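Local coordinates for protein lysozyme (Meretrix lusoria, PDB 4PJ2) that hydrolyses the beta-1,4 linkages of bacterial peptidoglycan, lysing Gram-positive bacteria, and also cleaves chitin, at residues K78-P83 and R98-G103; G88-H93 and I106-R111. All blocks are in the same frame, centred on the assembly; numbering follows the deposited sequence. Where two conformers were deposited one is given.

Contact 1 of 2, residues K78-P83 and R98-G103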
loop_
_atom_site.group_PDB
_atom_site.type_symbol
_atom_site.label_atom_id
_atom_site.label_comp_id
_atom_site.label_asym_id
_atom_site.label_seq_id
_atom_site.Cartn_x
_atom_site.Cartn_y
_atom_site.Cartn_z
ATOM N N LYS D 78 1.525 -15.970 7.925
ATOM C CA LYS D 78 2.592 -16.917 8.213
ATOM C C LYS D 78 3.870 -16.540 7.481
ATOM O O LYS D 78 4.954 -16.520 8.055
ATOM C CB LYS D 78 2.179 -18.323 7.798
ATOM C CG LYS D 78 3.265 -19.339 8.032
ATOM C CD LYS D 78 2.780 -20.752 7.707
ATOM C CE LYS D 78 3.789 -21.822 8.084
ATOM N NZ LYS D 78 3.928 -21.926 9.576
ATOM N N TRP D 79 3.716 -16.228 6.206
ATOM C CA TRP D 79 4.852 -16.084 5.301
ATOM C C TRP D 79 5.607 -14.783 5.527
ATOM O O TRP D 79 6.754 -14.640 5.115
ATOM C CB TRP D 79 4.360 -16.224 3.858
ATOM C CG TRP D 79 3.534 -17.475 3.742
ATOM C CD1 TRP D 79 2.190 -17.563 3.564
ATOM C CD2 TRP D 79 4.008 -18.808 3.858
ATOM N NE1 TRP D 79 1.793 -18.874 3.563
ATOM C CE2 TRP D 79 2.897 -19.662 3.734
ATOM C CE3 TRP D 79 5.267 -19.367 4.061
ATOM C CZ2 TRP D 79 3.012 -21.047 3.799
ATOM C CZ3 TRP D 79 5.372 -20.732 4.141
ATOM C CH2 TRP D 79 4.256 -21.556 4.006
ATOM N N ALA D 80 4.965 -13.838 6.206
ATOM C CA ALA D 80 5.616 -12.590 6.598
ATOM C C ALA D 80 6.419 -12.756 7.896
ATOM O O ALA D 80 7.108 -11.822 8.313
ATOM C CB ALA D 80 4.577 -11.493 6.779
ATOM N N GLY D 81 6.317 -13.913 8.549
ATOM C CA GLY D 81 6.955 -14.133 9.841
ATOM C C GLY D 81 6.145 -13.630 11.022
ATOM O O GLY D 81 6.670 -13.433 12.110
ATOM N N CYS D 82 4.854 -13.434 10.798
ATOM C CA CYS D 82 3.999 -12.908 11.855
ATOM C C CYS D 82 3.672 -13.950 12.887
ATOM O O CYS D 82 3.517 -15.122 12.580
ATOM C CB CYS D 82 2.666 -12.397 11.322
ATOM S SG CYS D 82 2.774 -11.136 10.082
ATOM N N PRO D 83 3.559 -13.502 14.150
ATOM C CA PRO D 83 3.012 -14.415 15.151
ATOM C C PRO D 83 1.555 -14.703 14.802
ATOM O O PRO D 83 0.820 -13.781 14.435
ATOM C CB PRO D 83 3.153 -13.638 16.462
ATOM C CG PRO D 83 3.320 -12.252 16.084
ATOM C CD PRO D 83 3.889 -12.183 14.717
ATOM N N ARG D 98 3.106 -7.149 5.344
ATOM C CA ARG D 98 4.217 -7.131 6.288
ATOM C C ARG D 98 3.940 -6.191 7.460
ATOM O O ARG D 98 4.864 -5.778 8.155
ATOM C CB ARG D 98 5.504 -6.699 5.592
ATOM C CG ARG D 98 5.957 -7.646 4.499
ATOM C CD ARG D 98 7.419 -7.432 4.151
ATOM N NE ARG D 98 8.325 -7.801 5.247
ATOM C CZ ARG D 98 8.967 -6.938 6.037
ATOM N NH1 ARG D 98 8.823 -5.628 5.881
ATOM N NH2 ARG D 98 9.764 -7.393 6.996
ATOM N N GLY D 99 2.672 -5.861 7.686
ATOM C CA GLY D 99 2.301 -4.944 8.757
ATOM C C GLY D 99 2.845 -5.343 10.115
ATOM O O GLY D 99 3.238 -4.495 10.917
ATOM N N CYS D 100 2.871 -6.638 10.394
ATOM C CA CYS D 100 3.364 -7.135 11.669
ATOM C C CYS D 100 4.864 -6.897 11.872
ATOM O O CYS D 100 5.379 -7.108 12.965
ATOM C CB CYS D 100 3.040 -8.624 11.801
ATOM S SG CYS D 100 4.038 -9.677 10.751
ATOM N N LYS D 101 5.559 -6.454 10.826
ATOM C CA LYS D 101 6.987 -6.139 10.920
ATOM C C LYS D 101 7.287 -4.644 10.823
ATOM O O LYS D 101 8.449 -4.253 10.815
ATOM C CB LYS D 101 7.758 -6.876 9.827
ATOM C CG LYS D 101 7.608 -8.383 9.870
ATOM C CD LYS D 101 8.076 -8.957 11.191
ATOM C CE LYS D 101 8.002 -10.467 11.180
ATOM N NZ LYS D 101 8.341 -11.031 12.512
ATOM N N LYS D 102 6.250 -3.817 10.745
ATOM C CA LYS D 102 6.425 -2.377 10.539
ATOM C C LYS D 102 6.040 -1.586 11.768
ATOM O O LYS D 102 5.017 -1.844 12.394
ATOM C CB LYS D 102 5.614 -1.946 9.330
ATOM C CG LYS D 102 6.192 -2.576 8.094
ATOM C CD LYS D 102 5.444 -2.278 6.851
ATOM C CE LYS D 102 6.206 -2.882 5.689
ATOM N NZ LYS D 102 7.481 -2.153 5.404
ATOM N N GLY D 103 6.883 -0.620 12.110
ATOM C CA GLY D 103 6.657 0.192 13.280
ATOM C C GLY D 103 5.377 0.983 13.187
ATOM O O GLY D 103 4.805 1.360 14.205
#

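Contact 2 of 2, residues G88-H93 and I106-R111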
loop_
_atom_site.group_PDB
_atom_site.type_symbol
_atom_site.label_atom_id
_atom_site.label_comp_id
_atom_site.label_asym_id
_atom_site.label_seq_id
_atom_site.Cartn_x
_atom_site.Cartn_y
_atom_site.Cartn_z
ATOM N N GLY D 88 -0.249 -10.294 15.649
ATOM C CA GLY D 88 0.150 -10.407 14.259
ATOM C C GLY D 88 -0.965 -10.033 13.303
ATOM O O GLY D 88 -0.781 -9.209 12.396
ATOM N N PHE D 89 -2.135 -10.625 13.503
ATOM C CA PHE D 89 -3.234 -10.443 12.561
ATOM C C PHE D 89 -3.730 -8.996 12.537
ATOM O O PHE D 89 -4.035 -8.463 11.478
ATOM C CB PHE D 89 -4.400 -11.379 12.871
ATOM C CG PHE D 89 -4.049 -12.857 12.820
ATOM C CD1 PHE D 89 -4.468 -13.707 13.837
ATOM C CD2 PHE D 89 -3.341 -13.405 11.748
ATOM C CE1 PHE D 89 -4.167 -15.065 13.801
ATOM C CE2 PHE D 89 -3.041 -14.783 11.714
ATOM C CZ PHE D 89 -3.459 -15.598 12.738
ATOM N N ALA D 90 -3.872 -8.383 13.716
ATOM C CA ALA D 90 -4.261 -6.973 13.783
ATOM C C ALA D 90 -3.277 -6.087 13.022
ATOM O O ALA D 90 -3.683 -5.163 12.302
ATOM C CB ALA D 90 -4.390 -6.523 15.259
ATOM N N ARG D 91 -1.989 -6.319 13.233
ATOM C CA ARG D 91 -0.968 -5.507 12.576
ATOM C C ARG D 91 -0.918 -5.735 11.046
ATOM O O ARG D 91 -0.666 -4.802 10.304
ATOM C CB ARG D 91 0.405 -5.692 13.235
ATOM C CG ARG D 91 0.442 -5.155 14.678
ATOM C CD ARG D 91 1.787 -5.345 15.359
ATOM N NE ARG D 91 2.863 -4.593 14.725
ATOM C CZ ARG D 91 4.156 -4.773 14.968
ATOM N NH1 ARG D 91 4.559 -5.698 15.840
ATOM N NH2 ARG D 91 5.052 -4.045 14.315
ATOM N N GLU D 92 -1.201 -6.956 10.591
ATOM C CA GLU D 92 -1.376 -7.211 9.156
ATOM C C GLU D 92 -2.588 -6.478 8.622
ATOM O O GLU D 92 -2.572 -5.903 7.558
ATOM C CB GLU D 92 -1.567 -8.712 8.895
ATOM C CG GLU D 92 -0.364 -9.577 9.225
ATOM C CD GLU D 92 0.750 -9.388 8.258
ATOM O OE1 GLU D 92 0.770 -10.144 7.255
ATOM O OE2 GLU D 92 1.616 -8.542 8.506
ATOM N N HIS D 93 -3.658 -6.501 9.403
ATOM C CA HIS D 93 -4.857 -5.853 8.947
ATOM C C HIS D 93 -4.660 -4.350 8.755
ATOM O O HIS D 93 -5.114 -3.792 7.773
ATOM C CB HIS D 93 -5.993 -6.084 9.918
ATOM C CG HIS D 93 -7.281 -5.637 9.352
ATOM N ND1 HIS D 93 -7.888 -6.293 8.308
ATOM C CD2 HIS D 93 -8.048 -4.548 9.610
ATOM C CE1 HIS D 93 -8.986 -5.651 7.963
ATOM N NE2 HIS D 93 -9.105 -4.588 8.740
ATOM N N ILE D 106 2.474 -0.425 15.302
ATOM C CA ILE D 106 2.666 -0.680 16.741
ATOM C C ILE D 106 1.649 0.072 17.585
ATOM O O ILE D 106 1.082 -0.500 18.501
ATOM C CB ILE D 106 4.097 -0.324 17.209
ATOM C CG1 ILE D 106 5.096 -1.326 16.630
ATOM C CG2 ILE D 106 4.196 -0.301 18.757
ATOM C CD1 ILE D 106 6.540 -0.953 16.868
ATOM N N GLY D 107 1.424 1.350 17.278
ATOM C CA GLY D 107 0.441 2.135 18.007
ATOM C C GLY D 107 -0.944 1.543 17.853
ATOM O O GLY D 107 -1.695 1.447 18.826
ATOM N N TYR D 108 -1.260 1.095 16.637
ATOM C CA TYR D 108 -2.559 0.472 16.361
ATOM C C TYR D 108 -2.797 -0.707 17.312
ATOM O O TYR D 108 -3.863 -0.818 17.917
ATOM C CB TYR D 108 -2.600 -0.024 14.907
ATOM C CG TYR D 108 -3.872 -0.726 14.491
ATOM C CD1 TYR D 108 -4.011 -2.107 14.650
ATOM C CD2 TYR D 108 -4.894 -0.044 13.868
ATOM C CE1 TYR D 108 -5.151 -2.758 14.248
ATOM C CE2 TYR D 108 -6.039 -0.687 13.453
ATOM C CZ TYR D 108 -6.156 -2.064 13.644
ATOM O OH TYR D 108 -7.269 -2.742 13.212
ATOM N N TRP D 109 -1.805 -1.593 17.431
ATOM C CA TRP D 109 -1.906 -2.754 18.314
ATOM C C TRP D 109 -1.978 -2.340 19.794
ATOM O O TRP D 109 -2.764 -2.899 20.553
ATOM C CB TRP D 109 -0.720 -3.691 18.080
ATOM C CG TRP D 109 -0.616 -4.801 19.084
ATOM C CD1 TRP D 109 0.449 -5.068 19.886
ATOM C CD2 TRP D 109 -1.603 -5.804 19.377
ATOM N NE1 TRP D 109 0.193 -6.173 20.664
ATOM C CE2 TRP D 109 -1.063 -6.640 20.376
ATOM C CE3 TRP D 109 -2.891 -6.076 18.893
ATOM C CZ2 TRP D 109 -1.761 -7.732 20.899
ATOM C CZ3 TRP D 109 -3.579 -7.154 19.418
ATOM C CH2 TRP D 109 -3.019 -7.963 20.415
ATOM N N ASN D 110 -1.170 -1.353 20.198
ATOM C CA ASN D 110 -1.182 -0.860 21.570
ATOM C C ASN D 110 -2.552 -0.308 21.902
ATOM O O ASN D 110 -3.070 -0.533 23.001
ATOM C CB ASN D 110 -0.120 0.229 21.748
ATOM C CG ASN D 110 1.285 -0.338 21.853
ATOM O OD1 ASN D 110 1.465 -1.536 22.060
ATOM N ND2 ASN D 110 2.288 0.527 21.730
ATOM N N ARG D 111 -3.132 0.437 20.975
ATOM C CA ARG D 111 -4.424 1.057 21.202
ATOM C C ARG D 111 -5.564 0.046 21.137
ATOM O O ARG D 111 -6.494 0.118 21.957
ATOM C CB ARG D 111 -4.657 2.237 20.240
ATOM C CG ARG D 111 -3.737 3.433 20.458
ATOM C CD ARG D 111 -4.266 4.685 19.752
ATOM N NE ARG D 111 -4.716 4.403 18.390
ATOM C CZ ARG D 111 -3.915 4.316 17.333
ATOM N NH1 ARG D 111 -2.604 4.496 17.462
ATOM N NH2 ARG D 111 -4.434 4.056 16.142
#

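Contact 1 of 2, residues K78-P83 and R98-G103
Cys-82 and Cys-100 are joined by a disulfide, their SG atoms 2.0 Å apart and the bridge wound left-handed with a chi3 of -83°. The two halves of the bridge differ in conformation. In Cys-82 the sulfur stands anti to the carbonyl carbon, whereas in Cys-100 it sits between the backbone N and the carbonyl carbon (chi1 72°), a crowded position that turns SG toward its partner. Ala-80 lies alongside the bridge, its CB 4.4 Å from Cys-100 SG and equally near Arg-98 CA; a methyl suits this spot, where the backbones come close. The link is one of the many disulfides of this secreted invertebrate-type lysozyme, and it pins the loop after helix 62-76 to the short 3-10 segment 99-101. On the outer side Lys-101 reaches back over the loop. The bend at chi2 turns CD back, and the extended remainder of the chain brings CE to 3.3 Å from Ala-80 O and lets NZ donate a hydrogen bond of 3.0 Å to Gly-81 O. The ammonium approaches from above the carbonyl plane, 57° out of it. Glycine suits position 81, with its positive phi and the close passage of Lys-101 CE. Behind the bridge, Glu-92 of helix 86-95 touches Cys-82 and accepts a hydrogen bond from Cys-100 N.

Contact 2 of 2, residues G88-H93 and I106-R111
Ala-90 packs against two aromatic side chains of the facing helix, its CB 4.0 Å from Tyr-108 CE1 and just as far from Trp-109 CE3. The axes of helices 88-93 and 106-111 approach to 9.2 Å, with their directions 129° apart, and at this spacing the small methyl touches both rings from one corner. It meets the Tyr-108 ring at the edge, in its plane. Tyr-108 CE1 also lies 3.4 Å from Ala-90 O, a tight approach between two buried residues. Chi1 of the tyrosine (178°) sets CG anti to the backbone N. Its hydroxyl hydrogen-bonds Glu-18 OE2, and Glu-18 is the predicted proton donor. The same hydroxyl lies near the plane of the His-93 ring, at its edge, but only loosely, 4.1 Å from CD2. His-93 is a substrate-binding residue whose ND1 bonds Tyr-44 OH; Ser-86 of the neighbouring chain, a putative exported protein, packs on both His-93 and Tyr-108.

The other side of the contact is more exposed, and there methylenes and a guanidinium do the touching. Arg-91 CG rests 3.9 Å from Trp-109 CB, and the two side chains cross at about a right angle. The bend at chi3 (64°) turns the arginine NE aside. Over one face of the guanidinium, toward the rim, sits CG1 of exposed Ile-106, 3.6 Å from NH2. Arginine suits this border because its aliphatic part packs while its head bonds Thr-105 OG1 through NE and Lys-102 O through NH2. No hydrogen bond joins the two segments directly. Tyr-108 and His-93 both pack on helix 8-19, while His-93, Glu-92 and Phe-89 face helix 62-76, and His-93 NE2 bonds Phe-38 O, between strands 32-35 and 40-41.

Followed from the N terminus, the chain forms helix 8-19 and the three strands from 26-29 to 40-41, then helix 62-76, passes through 78-83, runs along helix 86-95, and returns through 98-103 before entering helix 106-112. Contact 1 closes the loop that contains helix 86-95, bringing its two flanking connections together. Contact 2 starts inside that loop and closes beyond it, pairing the helix with the next one, so the two contacts cross and neither nests in the other. Their centres are about 10 Å apart. Helix 86-95 joins them directly, through Glu-92 and Arg-91, which both reach the 98-103 segment.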